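Local coordinates for protein deseasin MCP-01 (Pseudoalteromonas sp., PDB 3VV3) that probably degrades collagen by hydrolysing its peptide bonds, as the calcium-binding catalytic domain of a subtilisin-family serine protease, at residues A[7-12]-A[122-127]; A[110-115]-A[272-277]; A[48-53]-A[103-108]. All coordinates share one frame; numbering follows the deposited sequence.

Contact 1 of 3, residues A[7-12]-A[122-127]; sequences PRFDDL and GVVGVN
Arg-8 and Val-123 bring the two segments closest, with CA atoms 5.2 Å apart, where loop 122-127 runs past a segment that curls into a short 3-10 turn ending at Asp-11. The one hydrogen bond between them is made by the backbone: Arg-8 N donates to Gly-122 O at 3.0 Å. Gly-122 N lies 3.5 Å from Pro-7 CD. The Arg-8 CB and CG methylenes rest against the same carbonyl oxygen, but the chain then bends at chi2 and chi3 and carries the guanidinium away. Arg-8 NE reaches Asp-11 OD2 at 2.9 Å in a salt bridge within the segment, in the guanidinium plane. The contact lays the N-terminal segment of this subtilisin-type fold over the connection from helix 105-114 to strand 131-136 of the central parallel sheet. The rest of the contact is made by apolar side chains, Phe-9 from the turn and Leu-12 after it. Val-124 CG1 meets the edge of the Phe-9 ring, 3.6 Å from Phe-9 CD1 and near the ring plane. Leu-12 CD1 touches both valines, 3.8 Å from Val-124 CG1 and 3.9 Å from Val-123 CB. Leu-255 of strand 254-258 touches Arg-8, Leu-12 and Val-123.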
ATOM      1  N   PRO A   7      -9.121  24.189   0.494  1.00 11.34           N
ATOM      2  CA  PRO A   7     -10.292  23.778  -0.293  1.00 14.64           C
ATOM      3  C   PRO A   7     -10.713  22.329  -0.080  1.00 14.61           C
ATOM      4  O   PRO A   7     -11.886  22.023  -0.256  1.00 12.60           O
ATOM      5  CB  PRO A   7      -9.840  23.982  -1.742  1.00 16.18           C
ATOM      6  CG  PRO A   7      -8.718  24.931  -1.676  1.00 20.70           C
ATOM      7  CD  PRO A   7      -8.035  24.701  -0.355  1.00 13.43           C
ATOM      8  N   ARG A   8      -9.778  21.456   0.288  1.00 12.55           N
ATOM      9  CA  ARG A   8     -10.093  20.041   0.472  1.00 13.13           C
ATOM     10  C   ARG A   8     -10.356  19.692   1.932  1.00 12.37           C
ATOM     11  O   ARG A   8     -10.454  18.511   2.287  1.00 10.57           O
ATOM     12  CB  ARG A   8      -8.958  19.154  -0.070  1.00 12.19           C
ATOM     13  CG  ARG A   8      -8.654  19.322  -1.561  1.00 14.39           C
ATOM     14  CD  ARG A   8      -9.822  18.908  -2.449  1.00 17.93           C
ATOM     15  NE  ARG A   8     -10.184  17.493  -2.333  1.00 16.79           N
ATOM     16  CZ  ARG A   8      -9.626  16.509  -3.037  1.00 15.90           C
ATOM     17  NH1 ARG A   8      -8.664  16.771  -3.911  1.00 18.53           N
ATOM     18  NH2 ARG A   8     -10.034  15.256  -2.865  1.00 20.10           N
ATOM     19  N   PHE A   9     -10.496  20.705   2.779  1.00 11.29           N
ATOM     20  CA  PHE A   9     -10.667  20.448   4.204  1.00 12.54           C
ATOM     21  C   PHE A   9     -11.775  19.463   4.537  1.00 12.94           C
ATOM     22  O   PHE A   9     -11.609  18.629   5.416  1.00 10.15           O
ATOM     23  CB  PHE A   9     -10.909  21.720   5.022  1.00 15.44           C
ATOM     24  CG  PHE A   9     -10.985  21.446   6.496  1.00 14.49           C
ATOM     25  CD1 PHE A   9      -9.826  21.237   7.226  1.00 11.55           C
ATOM     26  CD2 PHE A   9     -12.206  21.333   7.140  1.00 16.08           C
ATOM     27  CE1 PHE A   9      -9.880  20.950   8.577  1.00 12.18           C
ATOM     28  CE2 PHE A   9     -12.268  21.048   8.494  1.00 15.46           C
ATOM     29  CZ  PHE A   9     -11.095  20.855   9.215  1.00 13.67           C
ATOM     30  N   ASP A  10     -12.915  19.582   3.863  1.00 12.98           N
ATOM     31  CA  ASP A  10     -14.079  18.768   4.211  1.00 15.19           C
ATOM     32  C   ASP A  10     -13.886  17.266   3.954  1.00 12.51           C
ATOM     33  O   ASP A  10     -14.657  16.446   4.458  1.00 11.87           O
ATOM     34  CB  ASP A  10     -15.334  19.275   3.488  1.00 17.35           C
ATOM     35  CG  ASP A  10     -15.832  20.605   4.037  1.00 25.76           C
ATOM     36  OD1 ASP A  10     -15.373  21.022   5.125  1.00 19.72           O
ATOM     37  OD2 ASP A  10     -16.693  21.230   3.378  1.00 25.75           O
ATOM     38  N   ASP A  11     -12.870  16.913   3.171  1.00 11.69           N
ATOM     39  CA  ASP A  11     -12.565  15.508   2.901  1.00 10.75           C
ATOM     40  C   ASP A  11     -11.738  14.887   4.027  1.00 10.63           C
ATOM     41  O   ASP A  11     -11.560  13.667   4.077  1.00  8.32           O
ATOM     42  CB  ASP A  11     -11.820  15.366   1.570  1.00 11.69           C
ATOM     43  CG  ASP A  11     -12.691  15.702   0.380  1.00 18.32           C
ATOM     44  OD1 ASP A  11     -13.884  15.356   0.414  1.00 22.43           O
ATOM     45  OD2 ASP A  11     -12.188  16.315  -0.580  1.00 21.02           O
ATOM     46  N   LEU A  12     -11.230  15.736   4.918  1.00  9.63           N
ATOM     47  CA  LEU A  12     -10.372  15.293   6.019  1.00  7.65           C
ATOM     48  C   LEU A  12     -11.176  14.874   7.250  1.00  6.83           C
ATOM     49  O   LEU A  12     -11.161  15.547   8.282  1.00  8.68           O
ATOM     50  CB  LEU A  12      -9.368  16.401   6.381  1.00  7.63           C
ATOM     51  CG  LEU A  12      -8.485  16.822   5.203  1.00  7.54           C
ATOM     52  CD1 LEU A  12      -7.602  18.022   5.572  1.00  5.35           C
ATOM     53  CD2 LEU A  12      -7.629  15.646   4.689  1.00  7.52           C
ATOM     54  N   GLY A 122      -5.146  22.946  -1.335  1.00  9.02           N
ATOM     55  CA  GLY A 122      -5.082  21.567  -0.878  1.00 12.07           C
ATOM     56  C   GLY A 122      -5.683  21.227   0.475  1.00 10.91           C
ATOM     57  O   GLY A 122      -6.852  21.514   0.757  1.00  9.09           O
ATOM     58  N   VAL A 123      -4.871  20.585   1.315  1.00  9.63           N
ATOM     59  CA  VAL A 123      -5.329  20.053   2.589  1.00  7.72           C
ATOM     60  C   VAL A 123      -4.704  20.826   3.755  1.00 10.30           C
ATOM     61  O   VAL A 123      -4.301  21.974   3.601  1.00  8.12           O
ATOM     62  CB  VAL A 123      -5.005  18.542   2.692  1.00 10.06           C
ATOM     63  CG1 VAL A 123      -5.899  17.754   1.728  1.00  9.59           C
ATOM     64  CG2 VAL A 123      -3.545  18.281   2.344  1.00  7.97           C
ATOM     65  N   VAL A 124      -4.644  20.200   4.920  1.00  8.71           N
ATOM     66  CA  VAL A 124      -3.985  20.781   6.084  1.00 10.60           C
ATOM     67  C   VAL A 124      -3.623  19.639   7.020  1.00  7.34           C
ATOM     68  O   VAL A 124      -4.377  18.674   7.156  1.00 10.06           O
ATOM     69  CB  VAL A 124      -4.892  21.811   6.813  1.00  8.83           C
ATOM     70  CG1 VAL A 124      -6.261  21.206   7.147  1.00  7.70           C
ATOM     71  CG2 VAL A 124      -4.231  22.327   8.078  1.00  9.88           C
ATOM     72  N   GLY A 125      -2.456  19.726   7.646  1.00  9.52           N
ATOM     73  CA  GLY A 125      -2.030  18.678   8.555  1.00  6.55           C
ATOM     74  C   GLY A 125      -2.513  18.907   9.974  1.00  8.81           C
ATOM     75  O   GLY A 125      -3.173  19.908  10.267  1.00  9.32           O
ATOM     76  N   VAL A 126      -2.182  17.984  10.868  1.00  3.83           N
ATOM     77  CA  VAL A 126      -2.496  18.189  12.278  1.00  5.66           C
ATOM     78  C   VAL A 126      -1.848  19.500  12.736  1.00  7.85           C
ATOM     79  O   VAL A 126      -2.405  20.220  13.571  1.00  8.08           O
ATOM     80  CB  VAL A 126      -1.996  17.028  13.164  1.00  5.91           C
ATOM     81  CG1 VAL A 126      -2.337  17.286  14.632  1.00  7.43           C
ATOM     82  CG2 VAL A 126      -2.594  15.695  12.700  1.00  7.28           C
ATOM     83  N   ASN A 127      -0.671  19.791  12.188  1.00  7.52           N
ATOM     84  CA  ASN A 127      -0.027  21.097  12.348  1.00  7.42           C
ATOM     85  C   ASN A 127      -0.235  21.948  11.110  1.00  9.00           C
ATOM     86  O   ASN A 127      -0.053  21.464   9.988  1.00  7.78           O
ATOM     87  CB  ASN A 127       1.484  20.942  12.571  1.00  7.27           C
ATOM     88  CG  ASN A 127       1.812  20.096  13.778  1.00  7.88           C
ATOM     89  OD1 ASN A 127       1.982  20.607  14.882  1.00  8.24           O
ATOM     90  ND2 ASN A 127       1.885  18.788  13.576  1.00  6.19           N
TER

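Contact 2 of 3, residues A[110-115]-A[272-277]; sequences SGTIGA and ATPHVA
Ile-113 and Pro-274 mark the closest backbone approach of two buried helices, their CA atoms 5.3 Å apart. The axes of the local segments come within 7.9 Å and cross at -31°, the N-to-C directions running broadly alike. The second helix is kinked at Pro-274, whose nitrogen makes no bond to the preceding turn. Thr-112 points its methyl across the gap. CG2 stands anti to the backbone N, with OG1 beside that N (chi1 -65°), and this rotation sets the carbon branch over the His-275 ring. The result is a CH-pi contact, Thr-112 CG2 lying 3.5 Å from the centroid of the His-275 ring and only 12° off the ring normal. CB and CG of Pro-274 fill the space alongside Thr-112, each 3.9 Å from Thr-112 CG2. Ile-113 meets the same proline, crossing it at about a right angle, Ile-113 CG1 reaching Pro-274 CB at 3.6 Å and Pro-274 O at 3.5 Å. Further along, Ile-113 CD1 comes to 4.3 Å from Ala-277 CB.

In the subtilase fold helix 269-284 begins with the serine signature sequence, which here contains Ser-270, the probable nucleophile, while helix 105-114 starts at the probable catalytic histidine. Pro-274 and Ala-277 also touch Asn-170 of strand 166-171, so this face of the helix lies on the sheet as well. With no hydrogen bond between the two segments to set direction, the contact is held by van der Waals fit and by one CH-pi contact of the Thr-112 methyl over the His-275 face.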
ATOM      1  N   SER A 110       3.695  12.981   5.245  1.00  3.85           N
ATOM      2  CA  SER A 110       4.113  14.342   5.584  1.00  4.00           C
ATOM      3  C   SER A 110       2.947  15.338   5.600  1.00  5.77           C
ATOM      4  O   SER A 110       2.840  16.173   6.504  1.00  6.01           O
ATOM      5  CB  SER A 110       5.227  14.823   4.645  1.00  6.35           C
ATOM      6  OG  SER A 110       6.389  14.020   4.791  1.00  6.21           O
ATOM      7  N   GLY A 111       2.072  15.246   4.602  1.00  6.08           N
ATOM      8  CA  GLY A 111       0.907  16.124   4.524  1.00  6.83           C
ATOM      9  C   GLY A 111      -0.059  15.945   5.686  1.00  8.16           C
ATOM     10  O   GLY A 111      -0.705  16.890   6.129  1.00  6.60           O
ATOM     11  N   THR A 112      -0.156  14.725   6.198  1.00  5.31           N
ATOM     12  CA  THR A 112      -1.008  14.475   7.356  1.00  3.87           C
ATOM     13  C   THR A 112      -0.421  15.112   8.620  1.00  7.73           C
ATOM     14  O   THR A 112      -1.136  15.681   9.441  1.00  6.63           O
ATOM     15  CB  THR A 112      -1.240  12.963   7.535  1.00  5.85           C
ATOM     16  OG1 THR A 112      -1.971  12.475   6.402  1.00  6.19           O
ATOM     17  CG2 THR A 112      -2.017  12.652   8.831  1.00  6.75           C
ATOM     18  N   ILE A 113       0.893  15.024   8.758  1.00  4.36           N
ATOM     19  CA  ILE A 113       1.592  15.682   9.850  1.00  3.90           C
ATOM     20  C   ILE A 113       1.493  17.204   9.744  1.00  5.22           C
ATOM     21  O   ILE A 113       1.234  17.884  10.742  1.00  6.27           O
ATOM     22  CB  ILE A 113       3.088  15.286   9.851  1.00  5.42           C
ATOM     23  CG1 ILE A 113       3.248  13.822  10.282  1.00  6.58           C
ATOM     24  CG2 ILE A 113       3.899  16.210  10.769  1.00  7.23           C
ATOM     25  CD1 ILE A 113       4.614  13.252   9.930  1.00  4.99           C
ATOM     26  N   GLY A 114       1.690  17.733   8.540  1.00  6.06           N
ATOM     27  CA  GLY A 114       1.898  19.166   8.402  1.00  7.47           C
ATOM     28  C   GLY A 114       1.727  19.837   7.048  1.00  8.98           C
ATOM     29  O   GLY A 114       2.482  20.755   6.720  1.00 10.06           O
ATOM     30  N   ALA A 115       0.726  19.434   6.265  1.00  7.27           N
ATOM     31  CA  ALA A 115       0.361  20.249   5.107  1.00  6.78           C
ATOM     32  C   ALA A 115       0.024  21.667   5.597  1.00  7.06           C
ATOM     33  O   ALA A 115      -0.638  21.829   6.615  1.00  8.31           O
ATOM     34  CB  ALA A 115      -0.826  19.646   4.353  1.00  8.32           C
ATOM     35  N   ALA A 272      -2.473   6.316   9.814  1.00  4.98           N
ATOM     36  CA  ALA A 272      -2.814   6.567  11.212  1.00  4.33           C
ATOM     37  C   ALA A 272      -1.603   7.137  11.956  1.00  5.05           C
ATOM     38  O   ALA A 272      -1.721   8.062  12.761  1.00  4.96           O
ATOM     39  CB  ALA A 272      -3.292   5.268  11.883  1.00  4.66           C
ATOM     40  N   THR A 273      -0.438   6.563  11.677  1.00  3.41           N
ATOM     41  CA  THR A 273       0.809   6.955  12.323  1.00  4.68           C
ATOM     42  C   THR A 273       1.088   8.470  12.286  1.00  4.65           C
ATOM     43  O   THR A 273       1.386   9.066  13.332  1.00  4.69           O
ATOM     44  CB  THR A 273       1.968   6.107  11.743  1.00  4.13           C
ATOM     45  OG1 THR A 273       1.720   4.731  12.071  1.00  7.28           O
ATOM     46  CG2 THR A 273       3.321   6.514  12.307  1.00  5.01           C
ATOM     47  N   PRO A 274       0.976   9.102  11.104  1.00  5.13           N
ATOM     48  CA  PRO A 274       1.242  10.549  11.043  1.00  5.02           C
ATOM     49  C   PRO A 274       0.196  11.431  11.734  1.00  6.07           C
ATOM     50  O   PRO A 274       0.530  12.561  12.075  1.00  5.55           O
ATOM     51  CB  PRO A 274       1.313  10.840   9.534  1.00  5.16           C
ATOM     52  CG  PRO A 274       0.521   9.735   8.903  1.00  5.67           C
ATOM     53  CD  PRO A 274       0.840   8.521   9.754  1.00  4.89           C
ATOM     54  N   HIS A 275      -1.031  10.955  11.947  1.00  4.57           N
ATOM     55  CA  HIS A 275      -1.937  11.724  12.803  1.00  4.98           C
ATOM     56  C   HIS A 275      -1.332  11.817  14.204  1.00  5.60           C
ATOM     57  O   HIS A 275      -1.351  12.881  14.840  1.00  5.11           O
ATOM     58  CB  HIS A 275      -3.339  11.102  12.871  1.00  6.04           C
ATOM     59  CG  HIS A 275      -4.127  11.255  11.605  1.00  4.83           C
ATOM     60  ND1 HIS A 275      -4.969  12.325  11.368  1.00  8.50           N
ATOM     61  CD2 HIS A 275      -4.187  10.477  10.499  1.00  3.03           C
ATOM     62  CE1 HIS A 275      -5.516  12.193  10.173  1.00  4.22           C
ATOM     63  NE2 HIS A 275      -5.059  11.076   9.626  1.00 10.76           N
ATOM     64  N   VAL A 276      -0.784  10.694  14.672  1.00  4.18           N
ATOM     65  CA  VAL A 276      -0.172  10.641  15.998  1.00  4.89           C
ATOM     66  C   VAL A 276       1.149  11.417  16.061  1.00  7.57           C
ATOM     67  O   VAL A 276       1.383  12.182  17.011  1.00  5.76           O
ATOM     68  CB  VAL A 276       0.032   9.185  16.483  1.00  3.19           C
ATOM     69  CG1 VAL A 276       0.742   9.171  17.837  1.00  4.16           C
ATOM     70  CG2 VAL A 276      -1.316   8.470  16.576  1.00  4.88           C
ATOM     71  N   ALA A 277       2.003  11.246  15.056  1.00  4.94           N
ATOM     72  CA  ALA A 277       3.241  12.020  15.015  1.00  4.68           C
ATOM     73  C   ALA A 277       2.919  13.511  14.943  1.00  5.67           C
ATOM     74  O   ALA A 277       3.545  14.335  15.624  1.00  6.74           O
ATOM     75  CB  ALA A 277       4.115  11.601  13.831  1.00  5.52           C
TER

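Contact 3 of 3, residues A[48-53]-A[103-108]; sequences VIDTGV and EGHGTH
The probable charge-relay pair of this subtilisin relative, Asp-50 and His-105, meets here; Ser-270 would complete the Ser-His-Asp triad. His-105 ND1 donates to the syn lone pair of Asp-50 OD1 at 2.7 Å and 153°, while Asp-50 OD2 receives a second, weak bond from the same nitrogen at 2.9 Å. The carboxylate meets the imidazole at its edge, the two planes 29° apart. Asp-50 OD1 is gripped twice, since Thr-51 N binds its anti lone pair at 2.7 Å, which fixes the carboxylate's rotation. In the parallel-sheet architecture of subtilases, the aspartate ends strand 45-50 and the histidine opens helix 105-114, as here. Thr-51 ties the turn after the strand to that helix start. Its OG1, turned to stand between the backbone N and the carbonyl carbon (chi1 64°), accepts from Gly-106 N at 2.9 Å and also bonds Asp-101. At Gly-106 the two segments close in: without a side chain, its CA comes to 3.1 Å from Gly-52 O in a C-H...O contact. Glu-103 lays CB against Thr-51 CB at 3.7 Å and folds back so that OE1 receives His-105 N at 3.0 Å, beside the N-cap residue Gly-104.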
ATOM      1  N   VAL A  48      10.549  12.368   9.062  1.00  4.74           N
ATOM      2  CA  VAL A  48       9.768  11.348   8.358  1.00  4.69           C
ATOM      3  C   VAL A  48      10.732  10.385   7.676  1.00  5.59           C
ATOM      4  O   VAL A  48      11.486  10.777   6.786  1.00  4.56           O
ATOM      5  CB  VAL A  48       8.811  11.970   7.317  1.00  4.99           C
ATOM      6  CG1 VAL A  48       8.130  10.879   6.485  1.00  7.37           C
ATOM      7  CG2 VAL A  48       7.790  12.865   8.003  1.00  5.14           C
ATOM      8  N   ILE A  49      10.716   9.130   8.128  1.00  3.89           N
ATOM      9  CA  ILE A  49      11.583   8.086   7.588  1.00  3.86           C
ATOM     10  C   ILE A  49      10.745   7.202   6.665  1.00  5.21           C
ATOM     11  O   ILE A  49       9.870   6.453   7.121  1.00  4.94           O
ATOM     12  CB  ILE A  49      12.221   7.276   8.736  1.00  5.17           C
ATOM     13  CG1 ILE A  49      13.053   8.219   9.626  1.00  3.40           C
ATOM     14  CG2 ILE A  49      13.063   6.111   8.178  1.00  5.51           C
ATOM     15  CD1 ILE A  49      13.679   7.558  10.891  1.00  4.69           C
ATOM     16  N   ASP A  50      10.980   7.316   5.363  1.00  3.92           N
ATOM     17  CA  ASP A  50      10.021   6.791   4.401  1.00  6.52           C
ATOM     18  C   ASP A  50      10.618   6.834   2.996  1.00  6.55           C
ATOM     19  O   ASP A  50      11.831   6.654   2.824  1.00  4.79           O
ATOM     20  CB  ASP A  50       8.744   7.636   4.495  1.00  5.55           C
ATOM     21  CG  ASP A  50       7.476   6.860   4.144  1.00  9.57           C
ATOM     22  OD1 ASP A  50       7.337   6.400   2.992  1.00  9.05           O
ATOM     23  OD2 ASP A  50       6.591   6.748   5.017  1.00  8.96           O
ATOM     24  N   THR A  51       9.775   7.067   1.993  1.00  5.90           N
ATOM     25  CA  THR A  51      10.243   7.162   0.612  1.00  5.54           C
ATOM     26  C   THR A  51      10.763   8.557   0.270  1.00  5.94           C
ATOM     27  O   THR A  51      11.106   8.825  -0.885  1.00  5.67           O
ATOM     28  CB  THR A  51       9.120   6.842  -0.400  1.00  6.18           C
ATOM     29  OG1 THR A  51       8.088   7.827  -0.290  1.00  6.55           O
ATOM     30  CG2 THR A  51       8.526   5.462  -0.146  1.00  7.07           C
ATOM     31  N   GLY A  52      10.789   9.443   1.262  1.00  5.64           N
ATOM     32  CA  GLY A  52      11.212  10.819   1.053  1.00  4.04           C
ATOM     33  C   GLY A  52      10.117  11.824   1.394  1.00  6.38           C
ATOM     34  O   GLY A  52       9.062  11.461   1.913  1.00  5.85           O
ATOM     35  N   VAL A  53      10.383  13.093   1.101  1.00  5.92           N
ATOM     36  CA  VAL A  53       9.417  14.173   1.285  1.00  4.65           C
ATOM     37  C   VAL A  53       9.498  15.077   0.068  1.00  7.50           C
ATOM     38  O   VAL A  53      10.578  15.536  -0.284  1.00  6.37           O
ATOM     39  CB  VAL A  53       9.753  15.023   2.531  1.00  4.96           C
ATOM     40  CG1 VAL A  53       8.761  16.179   2.681  1.00 10.00           C
ATOM     41  CG2 VAL A  53       9.761  14.147   3.787  1.00  8.27           C
ATOM     42  N   GLU A 103       8.293   8.490  -4.995  1.00  7.55           N
ATOM     43  CA  GLU A 103       7.375   7.350  -4.872  1.00  7.44           C
ATOM     44  C   GLU A 103       5.971   7.812  -4.520  1.00  7.53           C
ATOM     45  O   GLU A 103       5.006   7.447  -5.199  1.00  9.92           O
ATOM     46  CB  GLU A 103       7.883   6.359  -3.820  1.00  7.38           C
ATOM     47  CG  GLU A 103       7.349   4.931  -4.001  1.00  8.08           C
ATOM     48  CD  GLU A 103       5.886   4.782  -3.616  1.00 12.47           C
ATOM     49  OE1 GLU A 103       5.433   5.479  -2.684  1.00  9.29           O
ATOM     50  OE2 GLU A 103       5.183   3.951  -4.237  1.00  9.31           O
ATOM     51  N   GLY A 104       5.859   8.602  -3.453  1.00  6.10           N
ATOM     52  CA  GLY A 104       4.582   9.180  -3.048  1.00  8.67           C
ATOM     53  C   GLY A 104       4.205   9.018  -1.584  1.00  5.53           C
ATOM     54  O   GLY A 104       3.561   9.892  -0.983  1.00  6.38           O
ATOM     55  N   HIS A 105       4.590   7.882  -1.009  1.00  6.51           N
ATOM     56  CA  HIS A 105       4.154   7.501   0.329  1.00  7.17           C
ATOM     57  C   HIS A 105       4.617   8.508   1.392  1.00  5.62           C
ATOM     58  O   HIS A 105       3.839   8.917   2.267  1.00  5.46           O
ATOM     59  CB  HIS A 105       4.687   6.094   0.632  1.00  9.24           C
ATOM     60  CG  HIS A 105       4.114   5.472   1.864  1.00 11.11           C
ATOM     61  ND1 HIS A 105       4.720   5.576   3.099  1.00 19.35           N
ATOM     62  CD2 HIS A 105       3.001   4.724   2.054  1.00 18.40           C
ATOM     63  CE1 HIS A 105       3.999   4.934   4.001  1.00 11.65           C
ATOM     64  NE2 HIS A 105       2.947   4.407   3.391  1.00 19.94           N
ATOM     65  N   GLY A 106       5.884   8.898   1.323  1.00  6.25           N
ATOM     66  CA  GLY A 106       6.451   9.786   2.326  1.00  6.28           C
ATOM     67  C   GLY A 106       5.828  11.165   2.292  1.00  6.55           C
ATOM     68  O   GLY A 106       5.699  11.830   3.322  1.00  5.08           O
ATOM     69  N   THR A 107       5.444  11.603   1.100  1.00  4.58           N
ATOM     70  CA  THR A 107       4.807  12.907   0.949  1.00  5.20           C
ATOM     71  C   THR A 107       3.403  12.872   1.528  1.00  5.98           C
ATOM     72  O   THR A 107       2.934  13.844   2.128  1.00  6.29           O
ATOM     73  CB  THR A 107       4.769  13.317  -0.523  1.00  8.31           C
ATOM     74  OG1 THR A 107       6.113  13.428  -1.000  1.00  5.59           O
ATOM     75  CG2 THR A 107       4.043  14.665  -0.711  1.00  6.01           C
ATOM     76  N   HIS A 108       2.742  11.733   1.358  1.00  3.42           N
ATOM     77  CA  HIS A 108       1.401  11.549   1.894  1.00  4.86           C
ATOM     78  C   HIS A 108       1.409  11.643   3.423  1.00  7.46           C
ATOM     79  O   HIS A 108       0.624  12.399   4.012  1.00  5.14           O
ATOM     80  CB  HIS A 108       0.814  10.214   1.412  1.00  6.29           C
ATOM     81  CG  HIS A 108      -0.672  10.123   1.569  1.00  6.25           C
ATOM     82  ND1 HIS A 108      -1.273   9.760   2.755  1.00  5.56           N
ATOM     83  CD2 HIS A 108      -1.676  10.353   0.686  1.00  7.61           C
ATOM     84  CE1 HIS A 108      -2.588   9.769   2.599  1.00  6.78           C
ATOM     85  NE2 HIS A 108      -2.858  10.126   1.355  1.00  5.78           N
TER

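Helix 105-114 runs through the set: its first turn belongs to contact 3, its last to contact 2, whose centres lie 11 Å apart. Between them, Val-48 CG2 touches Ile-113 CD1 at 3.7 Å; this joins strand 45-50 to helix 105-114, which contact 2 joins in turn to helix 269-284, the helix that carries Ser-270. Contact 1 meets helix 105-114 at its far end, its centre 11 Å from that of contact 2. There Val-126 N and Gly-125 N probably bond to Thr-112 O and Ala-115 O, at 2.9 Å and 3.0 Å. Contacts 1 and 3 do not touch; their centres are 18 Å apart, and contact 1 as a whole lies away from the Asp-50/His-105 pair.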